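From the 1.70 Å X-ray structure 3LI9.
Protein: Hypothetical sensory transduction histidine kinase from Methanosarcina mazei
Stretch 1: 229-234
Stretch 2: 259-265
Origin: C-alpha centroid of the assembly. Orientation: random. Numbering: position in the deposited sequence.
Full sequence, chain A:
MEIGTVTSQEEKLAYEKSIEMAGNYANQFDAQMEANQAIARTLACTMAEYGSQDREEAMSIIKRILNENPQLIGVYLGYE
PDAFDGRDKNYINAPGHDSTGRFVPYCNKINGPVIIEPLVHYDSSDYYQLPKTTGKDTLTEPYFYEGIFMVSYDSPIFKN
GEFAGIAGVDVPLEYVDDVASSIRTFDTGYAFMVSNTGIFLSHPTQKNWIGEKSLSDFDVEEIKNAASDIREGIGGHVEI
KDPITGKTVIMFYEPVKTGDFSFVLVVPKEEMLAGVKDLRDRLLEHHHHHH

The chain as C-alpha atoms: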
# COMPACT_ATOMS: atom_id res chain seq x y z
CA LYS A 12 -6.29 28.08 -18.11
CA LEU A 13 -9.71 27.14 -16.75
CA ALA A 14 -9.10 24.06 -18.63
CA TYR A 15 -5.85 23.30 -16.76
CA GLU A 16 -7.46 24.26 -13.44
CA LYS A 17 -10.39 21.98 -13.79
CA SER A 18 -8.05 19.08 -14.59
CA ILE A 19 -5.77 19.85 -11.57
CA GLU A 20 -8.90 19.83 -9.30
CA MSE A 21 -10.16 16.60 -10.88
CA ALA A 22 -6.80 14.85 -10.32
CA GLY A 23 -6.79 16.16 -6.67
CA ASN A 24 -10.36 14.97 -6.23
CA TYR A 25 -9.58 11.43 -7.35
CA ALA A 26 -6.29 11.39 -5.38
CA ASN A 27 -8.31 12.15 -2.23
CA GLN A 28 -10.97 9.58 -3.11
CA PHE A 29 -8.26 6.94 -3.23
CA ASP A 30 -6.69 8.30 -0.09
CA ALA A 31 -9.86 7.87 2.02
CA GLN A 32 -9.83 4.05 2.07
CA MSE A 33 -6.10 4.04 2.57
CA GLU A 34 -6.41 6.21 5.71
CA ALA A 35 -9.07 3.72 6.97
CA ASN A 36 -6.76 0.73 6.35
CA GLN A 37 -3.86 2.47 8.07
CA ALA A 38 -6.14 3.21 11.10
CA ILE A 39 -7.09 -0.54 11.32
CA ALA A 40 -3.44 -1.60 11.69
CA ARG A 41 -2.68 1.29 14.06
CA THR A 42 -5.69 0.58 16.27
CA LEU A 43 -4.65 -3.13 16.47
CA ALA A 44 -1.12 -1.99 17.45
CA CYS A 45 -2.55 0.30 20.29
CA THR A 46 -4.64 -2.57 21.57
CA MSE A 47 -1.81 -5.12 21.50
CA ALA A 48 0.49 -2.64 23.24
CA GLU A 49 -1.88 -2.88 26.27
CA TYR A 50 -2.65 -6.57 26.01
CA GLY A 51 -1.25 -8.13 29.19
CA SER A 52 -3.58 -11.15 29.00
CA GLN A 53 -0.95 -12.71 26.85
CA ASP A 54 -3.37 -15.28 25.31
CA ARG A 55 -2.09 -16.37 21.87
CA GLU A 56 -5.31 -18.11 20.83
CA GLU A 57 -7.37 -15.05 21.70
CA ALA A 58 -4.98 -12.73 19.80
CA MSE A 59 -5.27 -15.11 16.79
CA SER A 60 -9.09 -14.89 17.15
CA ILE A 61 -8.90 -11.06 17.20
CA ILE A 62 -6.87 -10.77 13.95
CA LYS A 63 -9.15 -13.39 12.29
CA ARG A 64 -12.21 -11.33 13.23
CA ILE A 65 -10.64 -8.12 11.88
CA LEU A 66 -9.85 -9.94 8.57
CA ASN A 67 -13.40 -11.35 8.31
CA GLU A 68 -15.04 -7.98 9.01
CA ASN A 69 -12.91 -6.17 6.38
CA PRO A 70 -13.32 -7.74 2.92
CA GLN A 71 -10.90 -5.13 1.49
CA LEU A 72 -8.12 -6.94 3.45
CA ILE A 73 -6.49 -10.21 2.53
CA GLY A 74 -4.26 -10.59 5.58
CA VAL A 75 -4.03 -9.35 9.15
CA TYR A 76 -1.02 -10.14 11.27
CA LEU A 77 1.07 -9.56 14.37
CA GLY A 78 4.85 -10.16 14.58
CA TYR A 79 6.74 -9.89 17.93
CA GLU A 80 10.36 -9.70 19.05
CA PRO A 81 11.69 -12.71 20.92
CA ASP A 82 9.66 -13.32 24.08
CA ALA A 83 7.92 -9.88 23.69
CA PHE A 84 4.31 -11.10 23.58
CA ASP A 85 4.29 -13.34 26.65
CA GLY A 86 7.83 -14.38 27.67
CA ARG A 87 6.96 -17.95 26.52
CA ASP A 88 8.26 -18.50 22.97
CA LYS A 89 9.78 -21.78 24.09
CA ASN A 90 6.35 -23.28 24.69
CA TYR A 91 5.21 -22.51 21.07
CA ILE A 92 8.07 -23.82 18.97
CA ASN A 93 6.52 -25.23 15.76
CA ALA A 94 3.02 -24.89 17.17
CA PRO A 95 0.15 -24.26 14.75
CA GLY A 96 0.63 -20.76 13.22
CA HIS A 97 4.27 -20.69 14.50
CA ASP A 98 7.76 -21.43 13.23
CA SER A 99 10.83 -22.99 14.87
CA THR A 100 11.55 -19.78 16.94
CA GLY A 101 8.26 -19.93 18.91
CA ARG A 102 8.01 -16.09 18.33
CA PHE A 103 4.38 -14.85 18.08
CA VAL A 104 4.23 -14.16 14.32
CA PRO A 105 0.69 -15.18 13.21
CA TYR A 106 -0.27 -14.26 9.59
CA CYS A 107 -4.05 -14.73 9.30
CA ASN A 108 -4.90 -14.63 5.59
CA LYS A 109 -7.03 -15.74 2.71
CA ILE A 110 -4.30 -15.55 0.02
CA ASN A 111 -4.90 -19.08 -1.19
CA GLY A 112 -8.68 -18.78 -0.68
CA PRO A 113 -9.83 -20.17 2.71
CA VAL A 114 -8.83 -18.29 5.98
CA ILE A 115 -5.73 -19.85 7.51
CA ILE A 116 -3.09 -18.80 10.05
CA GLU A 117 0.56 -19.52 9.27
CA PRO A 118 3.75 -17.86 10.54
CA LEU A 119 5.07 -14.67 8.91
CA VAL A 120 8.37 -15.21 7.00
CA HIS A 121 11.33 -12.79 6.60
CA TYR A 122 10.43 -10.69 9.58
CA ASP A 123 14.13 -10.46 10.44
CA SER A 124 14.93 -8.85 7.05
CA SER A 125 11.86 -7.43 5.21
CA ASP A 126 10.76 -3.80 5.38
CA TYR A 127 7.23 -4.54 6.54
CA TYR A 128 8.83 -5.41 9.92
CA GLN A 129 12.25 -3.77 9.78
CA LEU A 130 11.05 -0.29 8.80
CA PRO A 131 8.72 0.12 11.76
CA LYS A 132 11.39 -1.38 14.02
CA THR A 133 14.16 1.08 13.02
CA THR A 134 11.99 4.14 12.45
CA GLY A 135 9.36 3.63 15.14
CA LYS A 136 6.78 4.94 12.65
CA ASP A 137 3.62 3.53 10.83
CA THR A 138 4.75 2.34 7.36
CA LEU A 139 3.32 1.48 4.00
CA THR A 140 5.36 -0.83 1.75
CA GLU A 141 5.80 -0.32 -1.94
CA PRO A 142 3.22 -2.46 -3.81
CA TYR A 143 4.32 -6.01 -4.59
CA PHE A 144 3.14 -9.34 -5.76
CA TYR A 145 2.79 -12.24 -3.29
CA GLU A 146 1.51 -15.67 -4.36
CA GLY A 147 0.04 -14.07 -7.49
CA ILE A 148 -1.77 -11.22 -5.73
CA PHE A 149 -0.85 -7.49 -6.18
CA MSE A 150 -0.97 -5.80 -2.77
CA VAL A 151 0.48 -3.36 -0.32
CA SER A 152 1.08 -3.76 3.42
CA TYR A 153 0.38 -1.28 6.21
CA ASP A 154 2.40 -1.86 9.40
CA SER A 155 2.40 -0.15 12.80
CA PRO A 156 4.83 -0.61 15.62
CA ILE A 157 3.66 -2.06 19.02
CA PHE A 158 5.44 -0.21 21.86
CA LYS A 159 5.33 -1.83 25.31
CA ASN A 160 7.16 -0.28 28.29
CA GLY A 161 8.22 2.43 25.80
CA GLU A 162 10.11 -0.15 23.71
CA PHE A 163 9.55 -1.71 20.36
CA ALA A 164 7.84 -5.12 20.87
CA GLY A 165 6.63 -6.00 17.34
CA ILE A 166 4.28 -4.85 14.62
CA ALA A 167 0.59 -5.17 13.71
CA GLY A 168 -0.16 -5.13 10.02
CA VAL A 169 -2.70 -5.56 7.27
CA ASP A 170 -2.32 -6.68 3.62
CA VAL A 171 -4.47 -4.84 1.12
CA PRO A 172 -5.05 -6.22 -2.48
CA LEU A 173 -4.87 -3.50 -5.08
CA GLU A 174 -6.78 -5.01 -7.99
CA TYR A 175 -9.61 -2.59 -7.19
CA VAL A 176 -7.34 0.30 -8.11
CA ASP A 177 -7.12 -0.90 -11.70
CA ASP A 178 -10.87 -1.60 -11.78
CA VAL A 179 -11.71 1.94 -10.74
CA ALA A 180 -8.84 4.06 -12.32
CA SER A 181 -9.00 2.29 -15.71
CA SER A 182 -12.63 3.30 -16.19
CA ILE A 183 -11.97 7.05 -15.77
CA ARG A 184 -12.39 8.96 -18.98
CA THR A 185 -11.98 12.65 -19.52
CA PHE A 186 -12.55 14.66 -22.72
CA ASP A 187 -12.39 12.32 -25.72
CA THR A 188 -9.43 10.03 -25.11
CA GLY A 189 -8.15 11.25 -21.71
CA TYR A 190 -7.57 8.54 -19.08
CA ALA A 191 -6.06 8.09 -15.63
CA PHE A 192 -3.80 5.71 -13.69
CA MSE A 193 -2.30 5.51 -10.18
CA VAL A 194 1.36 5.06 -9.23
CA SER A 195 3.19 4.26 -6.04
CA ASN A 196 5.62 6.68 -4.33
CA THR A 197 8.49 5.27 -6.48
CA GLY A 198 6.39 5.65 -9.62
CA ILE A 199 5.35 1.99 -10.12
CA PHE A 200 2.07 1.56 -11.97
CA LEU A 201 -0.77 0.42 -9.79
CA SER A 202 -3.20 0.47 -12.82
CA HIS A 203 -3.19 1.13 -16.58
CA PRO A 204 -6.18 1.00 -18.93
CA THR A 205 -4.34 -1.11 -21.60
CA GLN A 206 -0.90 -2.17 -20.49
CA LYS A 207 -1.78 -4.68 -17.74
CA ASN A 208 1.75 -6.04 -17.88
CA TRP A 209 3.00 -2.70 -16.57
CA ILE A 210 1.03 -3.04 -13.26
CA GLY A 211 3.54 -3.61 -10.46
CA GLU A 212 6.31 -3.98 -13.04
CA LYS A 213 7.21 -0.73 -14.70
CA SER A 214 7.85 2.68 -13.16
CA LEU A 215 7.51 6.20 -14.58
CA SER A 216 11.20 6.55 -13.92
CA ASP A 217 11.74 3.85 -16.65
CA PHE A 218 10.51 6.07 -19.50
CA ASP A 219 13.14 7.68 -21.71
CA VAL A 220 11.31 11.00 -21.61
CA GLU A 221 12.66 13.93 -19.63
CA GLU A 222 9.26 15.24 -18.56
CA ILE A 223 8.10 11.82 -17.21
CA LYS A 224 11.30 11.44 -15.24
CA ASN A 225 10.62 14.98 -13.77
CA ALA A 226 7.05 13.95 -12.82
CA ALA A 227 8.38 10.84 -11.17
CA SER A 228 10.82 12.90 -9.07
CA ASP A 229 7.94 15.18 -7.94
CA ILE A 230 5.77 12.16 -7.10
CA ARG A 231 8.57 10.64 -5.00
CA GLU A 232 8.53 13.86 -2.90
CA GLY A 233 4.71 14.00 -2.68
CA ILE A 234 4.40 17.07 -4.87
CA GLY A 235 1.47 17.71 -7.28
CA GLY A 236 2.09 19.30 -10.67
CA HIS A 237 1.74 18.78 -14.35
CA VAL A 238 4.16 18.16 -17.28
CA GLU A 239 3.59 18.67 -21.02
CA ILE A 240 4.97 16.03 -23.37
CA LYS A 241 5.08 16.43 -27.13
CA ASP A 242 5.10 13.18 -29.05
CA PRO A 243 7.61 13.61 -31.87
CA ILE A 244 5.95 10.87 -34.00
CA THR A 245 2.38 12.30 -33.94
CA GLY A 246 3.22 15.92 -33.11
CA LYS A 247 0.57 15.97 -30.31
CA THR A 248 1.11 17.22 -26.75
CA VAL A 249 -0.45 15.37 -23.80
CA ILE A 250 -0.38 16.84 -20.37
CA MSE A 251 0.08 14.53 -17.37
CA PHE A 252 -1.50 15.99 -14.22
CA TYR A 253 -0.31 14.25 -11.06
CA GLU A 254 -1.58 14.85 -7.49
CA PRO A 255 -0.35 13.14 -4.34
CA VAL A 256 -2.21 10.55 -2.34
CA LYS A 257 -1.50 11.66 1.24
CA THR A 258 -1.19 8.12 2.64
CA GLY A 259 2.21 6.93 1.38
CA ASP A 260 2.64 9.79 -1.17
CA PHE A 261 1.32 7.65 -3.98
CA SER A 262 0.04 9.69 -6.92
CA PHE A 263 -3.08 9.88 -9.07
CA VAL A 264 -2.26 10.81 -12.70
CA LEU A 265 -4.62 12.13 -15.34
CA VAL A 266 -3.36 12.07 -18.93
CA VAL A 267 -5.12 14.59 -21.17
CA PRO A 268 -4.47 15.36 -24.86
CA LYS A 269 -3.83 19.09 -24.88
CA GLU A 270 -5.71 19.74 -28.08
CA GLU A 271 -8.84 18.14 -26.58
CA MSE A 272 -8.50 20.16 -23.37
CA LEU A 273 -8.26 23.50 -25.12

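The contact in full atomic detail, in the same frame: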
# COMPACT_ATOMS: atom_id res chain seq x y z
N ASP A 229 8.97 14.44 -8.71
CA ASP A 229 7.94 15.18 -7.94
C ASP A 229 7.04 14.23 -7.14
O ASP A 229 6.80 14.43 -5.95
CB ASP A 229 7.06 15.97 -8.86
CG ASP A 229 7.76 17.30 -9.35
OD1 ASP A 229 8.91 17.55 -8.92
OD2 ASP A 229 7.10 18.04 -10.09
N ILE A 230 6.55 13.19 -7.84
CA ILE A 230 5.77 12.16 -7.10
C ILE A 230 6.47 11.52 -5.90
O ILE A 230 5.88 11.25 -4.85
CB ILE A 230 5.37 11.10 -8.19
CG1 ILE A 230 4.29 11.71 -9.06
CG2 ILE A 230 4.92 9.80 -7.54
CD1 ILE A 230 3.99 10.95 -10.41
N ARG A 231 7.77 11.22 -6.05
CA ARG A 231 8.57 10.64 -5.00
C ARG A 231 8.57 11.57 -3.75
O ARG A 231 8.50 11.07 -2.59
CB ARG A 231 10.00 10.44 -5.53
CG ARG A 231 10.97 9.90 -4.54
CD ARG A 231 10.69 8.48 -4.13
NE ARG A 231 11.70 8.12 -3.15
CZ ARG A 231 11.61 8.29 -1.83
NH1 ARG A 231 10.49 8.74 -1.26
NH2 ARG A 231 12.62 7.93 -1.07
N GLU A 232 8.55 12.87 -3.99
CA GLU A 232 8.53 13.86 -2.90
C GLU A 232 7.12 14.25 -2.43
O GLU A 232 6.96 15.16 -1.60
CB GLU A 232 9.27 15.15 -3.35
CG GLU A 232 10.74 14.92 -3.65
CD GLU A 232 11.45 16.18 -4.21
OE1 GLU A 232 11.09 16.69 -5.31
OE2 GLU A 232 12.38 16.67 -3.54
N GLY A 233 6.09 13.63 -3.00
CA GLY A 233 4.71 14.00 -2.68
C GLY A 233 4.21 15.35 -3.13
O GLY A 233 3.36 15.96 -2.46
N ILE A 234 4.71 15.79 -4.28
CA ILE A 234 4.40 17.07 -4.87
C ILE A 234 3.49 16.84 -6.10
O ILE A 234 3.72 15.91 -6.88
CB ILE A 234 5.68 17.75 -5.29
CG1 ILE A 234 6.52 18.06 -4.06
CG2 ILE A 234 5.39 18.94 -6.11
CD1 ILE A 234 7.90 18.56 -4.45
N GLY A 259 1.14 7.52 2.17
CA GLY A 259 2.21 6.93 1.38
C GLY A 259 2.82 7.81 0.28
O GLY A 259 3.80 7.39 -0.35
N ASP A 260 2.25 8.97 0.02
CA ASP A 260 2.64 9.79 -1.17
C ASP A 260 2.66 8.97 -2.44
O ASP A 260 3.62 8.99 -3.22
CB ASP A 260 4.02 10.39 -0.90
CG ASP A 260 3.90 11.66 0.02
OD1 ASP A 260 2.79 12.26 0.13
OD2 ASP A 260 4.94 12.04 0.58
N PHE A 261 1.58 8.20 -2.67
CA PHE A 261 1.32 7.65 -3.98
C PHE A 261 0.84 8.81 -4.85
O PHE A 261 0.82 9.96 -4.39
CB PHE A 261 0.21 6.58 -3.87
CG PHE A 261 0.73 5.24 -3.31
CD1 PHE A 261 1.89 5.21 -2.53
CD2 PHE A 261 -0.01 4.09 -3.43
CE1 PHE A 261 2.42 3.98 -1.95
CE2 PHE A 261 0.45 2.83 -2.84
CZ PHE A 261 1.67 2.79 -2.13
N SER A 262 0.49 8.58 -6.13
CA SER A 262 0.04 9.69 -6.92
C SER A 262 -1.08 9.27 -7.86
O SER A 262 -0.95 8.16 -8.43
CB SER A 262 1.24 10.31 -7.75
OG SER A 262 0.82 11.54 -8.38
N PHE A 263 -2.07 10.15 -8.07
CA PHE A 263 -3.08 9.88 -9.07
C PHE A 263 -2.72 10.75 -10.29
O PHE A 263 -2.45 11.94 -10.14
CB PHE A 263 -4.50 10.28 -8.52
CG PHE A 263 -5.58 10.08 -9.57
CD1 PHE A 263 -6.22 8.85 -9.69
CD2 PHE A 263 -5.91 11.12 -10.44
CE1 PHE A 263 -7.22 8.67 -10.68
CE2 PHE A 263 -6.93 10.94 -11.43
CZ PHE A 263 -7.57 9.72 -11.51
N VAL A 264 -2.72 10.12 -11.48
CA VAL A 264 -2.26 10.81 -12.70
C VAL A 264 -3.38 10.84 -13.72
O VAL A 264 -4.02 9.81 -14.04
CB VAL A 264 -1.01 10.11 -13.29
CG1 VAL A 264 -0.47 10.93 -14.49
CG2 VAL A 264 0.06 9.96 -12.26
N LEU A 265 -3.68 12.02 -14.24
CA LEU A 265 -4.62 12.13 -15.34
C LEU A 265 -3.83 12.50 -16.59
O LEU A 265 -2.96 13.42 -16.53
CB LEU A 265 -5.58 13.31 -15.12
CG LEU A 265 -6.89 13.23 -14.43
CD1 LEU A 265 -7.58 14.63 -14.51
CD2 LEU A 265 -7.78 12.10 -14.95
O HOH W 1 3.16 11.78 -4.61
O HOH W 2 7.56 11.61 0.13
O HOH W 3 2.04 14.98 -0.25
O HOH W 4 2.08 13.53 -6.70

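The contact between a helix end and a stretch containing a strand is small, burying 226 Å² over both sides, and no direct hydrogen bond crosses it. Three residues cover most of that surface: I230, D260 and S262.

I230, in the last helical turn, contributes 71 Å². Its CA-to-CB bond points sideways to the other stretch, and with chi1 at m and chi2 at t the side chain brings CG1 of I230 to 3.5 Å from OG of S262, while CD1 of I230 lies 4.5 Å from CG2 of V264. The latter is a loose apolar contact between two buried side chains. The CA-to-CB bond of S262 points toward the other stretch; its short side chain packs against I230, and its OG is also satisfied by a hydrogen bond elsewhere in the structure. Water 4 links the two stretches here, its O lying 2.9 Å from both OG of S262 and O of I234.

D260 contributes 60 Å², and its CA-to-CB bond points toward the other stretch, with chi1 at m. CG of D260 packs 3.7 Å from CA of G233, and the CA atoms of D260 and G233 are 4.9 Å apart. An ideal CB on G233 would lie 2.6 Å from OD2 of D260, a clash, and the positive phi of 68° independently favours glycine. G233 closes the helix in a Schellman motif: N of I234 bonds to O of D229 (3.0 Å) and N of G233 to O of I230 (3.0 Å).

Water connects carbonyls at the helix end to the D260 carboxylate. Water 2 donates to OD2 of D260 (2.7 Å) and O of R231 (2.9 Å); water 3 donates to OD1 of D260 and O of G233, both at 2.8 Å. An aspartate suits this place because each carboxylate oxygen accepts from one water. Water 1 lies within hydrogen-bonding distance of both backbones, its O 2.8 Å from O of I230 and 3.0 Å from O of F261.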